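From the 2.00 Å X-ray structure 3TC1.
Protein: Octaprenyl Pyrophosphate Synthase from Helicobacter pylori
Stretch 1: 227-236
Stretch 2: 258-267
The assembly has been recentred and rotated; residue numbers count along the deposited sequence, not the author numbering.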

ATOM      1  N   LEU B 227       0.590   7.815 -26.291  1.00 13.09           N
ATOM      2  CA  LEU B 227       0.184   7.530 -27.671  1.00 12.09           C
ATOM      3  C   LEU B 227       0.486   8.638 -28.685  1.00 13.42           C
ATOM      4  O   LEU B 227       1.027   8.367 -29.751  1.00 12.54           O
ATOM      5  N   PRO B 228       0.131   9.899 -28.377  1.00 11.45           N
ATOM      6  CA  PRO B 228       0.423  10.963 -29.343  1.00 13.11           C
ATOM      7  C   PRO B 228       1.895  10.966 -29.768  1.00 13.08           C
ATOM      8  O   PRO B 228       2.209  11.104 -30.946  1.00 13.21           O
ATOM      9  N   TYR B 229       2.791  10.814 -28.797  1.00 12.98           N
ATOM     10  CA  TYR B 229       4.229  10.815 -29.065  1.00 12.68           C
ATOM     11  C   TYR B 229       4.660   9.575 -29.833  1.00 13.66           C
ATOM     12  O   TYR B 229       5.548   9.638 -30.684  1.00 14.64           O
ATOM     13  N   LEU B 230       4.028   8.444 -29.529  1.00 13.52           N
ATOM     14  CA  LEU B 230       4.333   7.196 -30.216  1.00 14.39           C
ATOM     15  C   LEU B 230       3.920   7.293 -31.688  1.00 14.67           C
ATOM     16  O   LEU B 230       4.691   6.954 -32.584  1.00 13.19           O
ATOM     17  N   LEU B 231       2.697   7.754 -31.928  1.00 15.62           N
ATOM     18  CA  LEU B 231       2.195   7.892 -33.295  1.00 15.78           C
ATOM     19  C   LEU B 231       3.003   8.935 -34.069  1.00 15.80           C
ATOM     20  O   LEU B 231       3.286   8.759 -35.255  1.00 15.64           O
ATOM     21  N   LEU B 232       3.375  10.021 -33.398  1.00 13.41           N
ATOM     22  CA  LEU B 232       4.172  11.068 -34.037  1.00 14.16           C
ATOM     23  C   LEU B 232       5.536  10.519 -34.440  1.00 12.69           C
ATOM     24  O   LEU B 232       5.983  10.701 -35.569  1.00 13.47           O
ATOM     25  N   TYR B 233       6.193   9.844 -33.502  1.00 13.11           N
ATOM     26  CA  TYR B 233       7.518   9.272 -33.736  1.00 14.82           C
ATOM     27  C   TYR B 233       7.574   8.383 -34.980  1.00 15.73           C
ATOM     28  O   TYR B 233       8.571   8.371 -35.702  1.00 13.56           O
ATOM     29  N   GLU B 234       6.511   7.621 -35.205  1.00 16.51           N
ATOM     30  CA  GLU B 234       6.421   6.726 -36.356  1.00 20.64           C
ATOM     31  C   GLU B 234       6.326   7.459 -37.703  1.00 20.86           C
ATOM     32  O   GLU B 234       6.555   6.856 -38.755  1.00 22.79           O
ATOM     33  N   LYS B 235       5.996   8.748 -37.672  1.00 17.81           N
ATOM     34  CA  LYS B 235       5.855   9.547 -38.898  1.00 18.58           C
ATOM     35  C   LYS B 235       6.991  10.546 -39.121  1.00 18.56           C
ATOM     36  O   LYS B 235       7.192  11.021 -40.241  1.00 19.17           O
ATOM     37  N   LEU B 236       7.722  10.876 -38.061  1.00 19.52           N
ATOM     38  CA  LEU B 236       8.809  11.851 -38.150  1.00 19.41           C
ATOM     39  C   LEU B 236       9.999  11.402 -38.979  1.00 20.35           C
ATOM     40  O   LEU B 236      10.320  10.216 -39.033  1.00 19.08           O
ATOM     41  N   TRP B 258       6.911  23.462 -30.471  1.00 15.19           N
ATOM     42  CA  TRP B 258       7.428  22.619 -31.543  1.00 13.40           C
ATOM     43  C   TRP B 258       6.599  21.328 -31.632  1.00 14.67           C
ATOM     44  O   TRP B 258       6.214  20.888 -32.719  1.00 14.53           O
ATOM     45  N   THR B 259       6.323  20.730 -30.477  1.00 12.21           N
ATOM     46  CA  THR B 259       5.548  19.495 -30.407  1.00 12.17           C
ATOM     47  C   THR B 259       4.131  19.675 -30.954  1.00 13.22           C
ATOM     48  O   THR B 259       3.600  18.792 -31.637  1.00 10.84           O
ATOM     49  N   LYS B 260       3.505  20.806 -30.650  1.00 13.40           N
ATOM     50  CA  LYS B 260       2.155  21.039 -31.150  1.00 16.62           C
ATOM     51  C   LYS B 260       2.130  21.152 -32.670  1.00 14.63           C
ATOM     52  O   LYS B 260       1.188  20.693 -33.320  1.00 12.78           O
ATOM     53  N   GLU B 261       3.165  21.764 -33.238  1.00 15.30           N
ATOM     54  CA  GLU B 261       3.247  21.912 -34.689  1.00 14.22           C
ATOM     55  C   GLU B 261       3.417  20.554 -35.350  1.00 12.29           C
ATOM     56  O   GLU B 261       2.830  20.292 -36.397  1.00 14.44           O
ATOM     57  N   LYS B 262       4.218  19.690 -34.730  1.00 14.34           N
ATOM     58  CA  LYS B 262       4.464  18.362 -35.274  1.00 13.69           C
ATOM     59  C   LYS B 262       3.220  17.478 -35.214  1.00 13.11           C
ATOM     60  O   LYS B 262       2.970  16.710 -36.140  1.00 13.99           O
ATOM     61  N   PHE B 263       2.440  17.584 -34.140  1.00 13.75           N
ATOM     62  CA  PHE B 263       1.212  16.794 -34.038  1.00 14.04           C
ATOM     63  C   PHE B 263       0.276  17.226 -35.170  1.00 15.96           C
ATOM     64  O   PHE B 263      -0.359  16.398 -35.814  1.00 15.51           O
ATOM     65  N   LYS B 264       0.185  18.535 -35.394  1.00 15.57           N
ATOM     66  CA  LYS B 264      -0.666  19.073 -36.458  1.00 16.41           C
ATOM     67  C   LYS B 264      -0.162  18.612 -37.819  1.00 15.61           C
ATOM     68  O   LYS B 264      -0.939  18.160 -38.668  1.00 14.62           O
ATOM     69  N   GLN B 265       1.148  18.727 -38.017  1.00 11.97           N
ATOM     70  CA  GLN B 265       1.770  18.338 -39.272  1.00 13.40           C
ATOM     71  C   GLN B 265       1.414  16.924 -39.722  1.00 14.04           C
ATOM     72  O   GLN B 265       1.213  16.670 -40.916  1.00 11.72           O
ATOM     73  N   TYR B 266       1.335  15.997 -38.774  1.00 16.08           N
ATOM     74  CA  TYR B 266       1.033  14.623 -39.126  1.00 16.10           C
ATOM     75  C   TYR B 266      -0.345  14.147 -38.678  1.00 17.78           C
ATOM     76  O   TYR B 266      -0.605  12.948 -38.625  1.00 19.16           O
ATOM     77  N   GLY B 267      -1.229  15.094 -38.379  1.00 16.21           N
ATOM     78  CA  GLY B 267      -2.582  14.757 -37.967  1.00 18.05           C
ATOM     79  C   GLY B 267      -2.649  13.771 -36.814  1.00 17.48           C
ATOM     80  O   GLY B 267      -3.494  12.875 -36.796  1.00 16.27           O
TER

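Two helices crossing at 63°, their axes 10.1 Å apart at closest approach, and the residues that follow them, meet here through aromatic rings and the carbon parts of their side chains, and no direct hydrogen bond joins them. Y266, F263 and L232 cover the most surface.

Y266, the first residue to leave helical geometry after its helix, points its CB toward stretch 1. With chi1 m and chi2 at -75°, its ring presents one face to K235: CB of K235 sits 4.0 Å from the ring centroid, over the face, a CH-pi contact. K235 is m at chi1 and chi2, and its backbone O lies 3.6 Å from Y266 CE1; its NZ is hydrogen-bonded elsewhere in the structure. Two leucines add to the same ring, L232 CD1 at 3.7 Å from Y266 CD2 and L236 CD2 at 3.7 Å from Y266 CE2. L236 (m, t) starts sideways, but its end comes nearer.

L232 is the central bridge. It points toward stretch 2, and its t, p rotamer splays the two methyls: CD1 reaches Y266 and also lies 3.4 Å from the backbone O of K262, whereas CD2 lies 3.7 Å from F263 CE1. K262 (m, m, t, t) sets its CB 3.8 Å from L232 CD2 and its CD 4.0 Å from L236 CD2, though the end of the side chain leads away, its NZ bonding Q265 OE1 at 2.7 Å within its own stretch.

F263 leaves its backbone sideways, yet chi1 m and chi2 -33° bring the ring in. Its CZ packs 3.8 Å from P228 CB, and its edge meets the face of Y229, centroids 5.3 Å apart and planes at 72°. Y229, chi1 m, also touches T259 (m), CE1 to CG2 at 3.8 Å. A water completes this end, 2.7 Å from Y229 OH and donating to T259 OG1 at 2.9 Å. The rule is economical: carbon-rich side chains do most of the direct packing, some of it against backbone oxygens, and a water links the hydroxyls of Y229 and T259.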

ATOM      1  CB  LEU B 227      -1.308   7.162 -27.724  1.00 11.53           C
ATOM      2  CG  LEU B 227      -1.771   6.553 -29.058  1.00 14.59           C
ATOM      3  CD1 LEU B 227      -0.865   5.381 -29.433  1.00 13.76           C
ATOM      4  CD2 LEU B 227      -3.222   6.097 -28.947  1.00 14.26           C
ATOM      5  CB  PRO B 228       0.050  12.231 -28.578  1.00 15.99           C
ATOM      6  CG  PRO B 228      -1.073  11.769 -27.698  1.00 16.54           C
ATOM      7  CD  PRO B 228      -0.570  10.434 -27.199  1.00 13.54           C
ATOM      8  CB  TYR B 229       4.997  10.925 -27.741  1.00 12.80           C
ATOM      9  CG  TYR B 229       4.810  12.273 -27.078  1.00 14.68           C
ATOM     10  CD1 TYR B 229       5.614  13.363 -27.426  1.00 14.93           C
ATOM     11  CD2 TYR B 229       3.797  12.474 -26.140  1.00 10.26           C
ATOM     12  CE1 TYR B 229       5.413  14.620 -26.854  1.00 13.58           C
ATOM     13  CE2 TYR B 229       3.586  13.732 -25.563  1.00 14.27           C
ATOM     14  CZ  TYR B 229       4.398  14.796 -25.925  1.00 12.88           C
ATOM     15  OH  TYR B 229       4.200  16.031 -25.347  1.00 12.40           O
ATOM     16  CB  LEU B 230       3.596   6.037 -29.536  1.00 12.97           C
ATOM     17  CG  LEU B 230       4.154   5.706 -28.146  1.00  9.76           C
ATOM     18  CD1 LEU B 230       3.138   4.925 -27.328  1.00 12.81           C
ATOM     19  CD2 LEU B 230       5.459   4.923 -28.327  1.00 11.38           C
ATOM     20  CB  LEU B 231       0.710   8.273 -33.276  1.00 16.85           C
ATOM     21  CG  LEU B 231      -0.243   7.224 -32.687  1.00 14.98           C
ATOM     22  CD1 LEU B 231      -1.667   7.753 -32.688  1.00 14.45           C
ATOM     23  CD2 LEU B 231      -0.154   5.937 -33.505  1.00 17.11           C
ATOM     24  CB  LEU B 232       4.378  12.259 -33.088  1.00 11.23           C
ATOM     25  CG  LEU B 232       5.279  13.367 -33.662  1.00 14.00           C
ATOM     26  CD1 LEU B 232       4.623  13.966 -34.912  1.00 12.68           C
ATOM     27  CD2 LEU B 232       5.516  14.449 -32.618  1.00 11.47           C
ATOM     28  CB  TYR B 233       7.959   8.449 -32.519  1.00 17.32           C
ATOM     29  CG  TYR B 233       9.345   7.873 -32.670  1.00 21.19           C
ATOM     30  CD1 TYR B 233      10.474   8.675 -32.508  1.00 22.07           C
ATOM     31  CD2 TYR B 233       9.530   6.535 -33.014  1.00 21.62           C
ATOM     32  CE1 TYR B 233      11.752   8.161 -32.688  1.00 23.38           C
ATOM     33  CE2 TYR B 233      10.804   6.011 -33.197  1.00 22.61           C
ATOM     34  CZ  TYR B 233      11.908   6.829 -33.030  1.00 22.65           C
ATOM     35  OH  TYR B 233      13.169   6.316 -33.192  1.00 27.69           O
ATOM     36  CB  GLU B 234       5.206   5.805 -36.193  1.00 29.89           C
ATOM     37  CG  GLU B 234       5.412   4.680 -35.189  1.00 37.69           C
ATOM     38  CD  GLU B 234       4.106   4.120 -34.652  1.00 40.86           C
ATOM     39  OE1 GLU B 234       3.124   4.039 -35.419  1.00 41.73           O
ATOM     40  OE2 GLU B 234       4.068   3.748 -33.459  1.00 45.10           O
ATOM     41  CB  LYS B 235       4.545  10.344 -38.869  1.00 21.29           C
ATOM     42  CG  LYS B 235       3.282   9.537 -38.661  1.00 26.40           C
ATOM     43  CD  LYS B 235       2.760   8.955 -39.960  1.00 29.60           C
ATOM     44  CE  LYS B 235       1.422   8.264 -39.735  1.00 31.88           C
ATOM     45  NZ  LYS B 235       0.407   9.194 -39.164  1.00 35.63           N
ATOM     46  CB  LEU B 236       9.319  12.208 -36.751  1.00 16.82           C
ATOM     47  CG  LEU B 236       8.370  12.902 -35.774  1.00 17.19           C
ATOM     48  CD1 LEU B 236       9.064  13.068 -34.423  1.00 14.35           C
ATOM     49  CD2 LEU B 236       7.952  14.253 -36.339  1.00 14.31           C
ATOM     50  CB  TRP B 258       8.899  22.272 -31.278  1.00 14.18           C
ATOM     51  CG  TRP B 258       9.538  21.418 -32.351  1.00 13.79           C
ATOM     52  CD1 TRP B 258      10.144  21.851 -33.503  1.00 14.37           C
ATOM     53  CD2 TRP B 258       9.638  19.986 -32.359  1.00 14.62           C
ATOM     54  NE1 TRP B 258      10.620  20.773 -34.221  1.00 14.41           N
ATOM     55  CE2 TRP B 258      10.321  19.620 -33.544  1.00 15.74           C
ATOM     56  CE3 TRP B 258       9.218  18.977 -31.479  1.00 12.95           C
ATOM     57  CZ2 TRP B 258      10.591  18.284 -33.871  1.00 16.47           C
ATOM     58  CZ3 TRP B 258       9.488  17.651 -31.805  1.00 15.82           C
ATOM     59  CH2 TRP B 258      10.169  17.318 -32.992  1.00 16.31           C
ATOM     60  CB  THR B 259       5.452  18.990 -28.945  1.00 14.52           C
ATOM     61  OG1 THR B 259       6.771  18.778 -28.427  1.00 12.81           O
ATOM     62  CG2 THR B 259       4.685  17.693 -28.881  1.00 16.73           C
ATOM     63  CB  LYS B 260       1.553  22.296 -30.515  1.00 24.37           C
ATOM     64  CG  LYS B 260       1.216  22.114 -29.046  1.00 29.03           C
ATOM     65  CD  LYS B 260       0.320  23.222 -28.515  1.00 34.40           C
ATOM     66  CE  LYS B 260       1.029  24.557 -28.482  1.00 35.75           C
ATOM     67  NZ  LYS B 260       0.189  25.600 -27.820  1.00 40.40           N
ATOM     68  CB  GLU B 261       4.425  22.805 -35.083  1.00 17.96           C
ATOM     69  CG  GLU B 261       4.366  24.206 -34.512  1.00 23.79           C
ATOM     70  CD  GLU B 261       5.466  25.091 -35.053  1.00 26.40           C
ATOM     71  OE1 GLU B 261       6.548  24.565 -35.389  1.00 28.12           O
ATOM     72  OE2 GLU B 261       5.254  26.317 -35.135  1.00 31.91           O
ATOM     73  CB  LYS B 262       5.643  17.705 -34.551  1.00 13.28           C
ATOM     74  CG  LYS B 262       6.999  18.319 -34.920  1.00 13.06           C
ATOM     75  CD  LYS B 262       7.290  18.149 -36.413  1.00 14.34           C
ATOM     76  CE  LYS B 262       8.316  19.158 -36.909  1.00 14.86           C
ATOM     77  NZ  LYS B 262       8.537  19.064 -38.380  1.00 18.13           N
ATOM     78  CB  PHE B 263       0.500  17.028 -32.699  1.00 13.79           C
ATOM     79  CG  PHE B 263       1.187  16.393 -31.511  1.00 14.85           C
ATOM     80  CD1 PHE B 263       1.877  15.190 -31.640  1.00 11.79           C
ATOM     81  CD2 PHE B 263       1.083  16.973 -30.247  1.00 15.08           C
ATOM     82  CE1 PHE B 263       2.457  14.569 -30.521  1.00 15.42           C
ATOM     83  CE2 PHE B 263       1.660  16.360 -29.119  1.00 15.15           C
ATOM     84  CZ  PHE B 263       2.345  15.157 -29.260  1.00 13.43           C
ATOM     85  CB  LYS B 264      -0.672  20.606 -36.422  1.00 16.72           C
ATOM     86  CG  LYS B 264      -1.471  21.223 -35.282  1.00 19.47           C
ATOM     87  CD  LYS B 264      -1.369  22.745 -35.338  1.00 27.47           C
ATOM     88  CE  LYS B 264      -2.071  23.412 -34.160  1.00 30.07           C
ATOM     89  NZ  LYS B 264      -3.549  23.235 -34.201  1.00 33.26           N
ATOM     90  CB  GLN B 265       3.289  18.463 -39.160  1.00 13.74           C
ATOM     91  CG  GLN B 265       4.037  18.041 -40.419  1.00 15.07           C
ATOM     92  CD  GLN B 265       5.537  18.252 -40.299  1.00 15.65           C
ATOM     93  OE1 GLN B 265       6.027  18.715 -39.272  1.00 16.76           O
ATOM     94  NE2 GLN B 265       6.270  17.911 -41.350  1.00 16.62           N
ATOM     95  CB  TYR B 266       2.142  13.710 -38.587  1.00 17.02           C
ATOM     96  CG  TYR B 266       3.485  13.958 -39.250  1.00 16.32           C
ATOM     97  CD1 TYR B 266       3.739  13.507 -40.547  1.00 18.28           C
ATOM     98  CD2 TYR B 266       4.498  14.664 -38.593  1.00 18.76           C
ATOM     99  CE1 TYR B 266       4.965  13.753 -41.171  1.00 19.37           C
ATOM    100  CE2 TYR B 266       5.725  14.915 -39.210  1.00 17.54           C
ATOM    101  CZ  TYR B 266       5.952  14.456 -40.498  1.00 19.93           C
ATOM    102  OH  TYR B 266       7.165  14.696 -41.114  1.00 21.93           O
TER
HETATM  103  O   HOH W   1       6.091  17.986 -25.726  1.00 17.87           O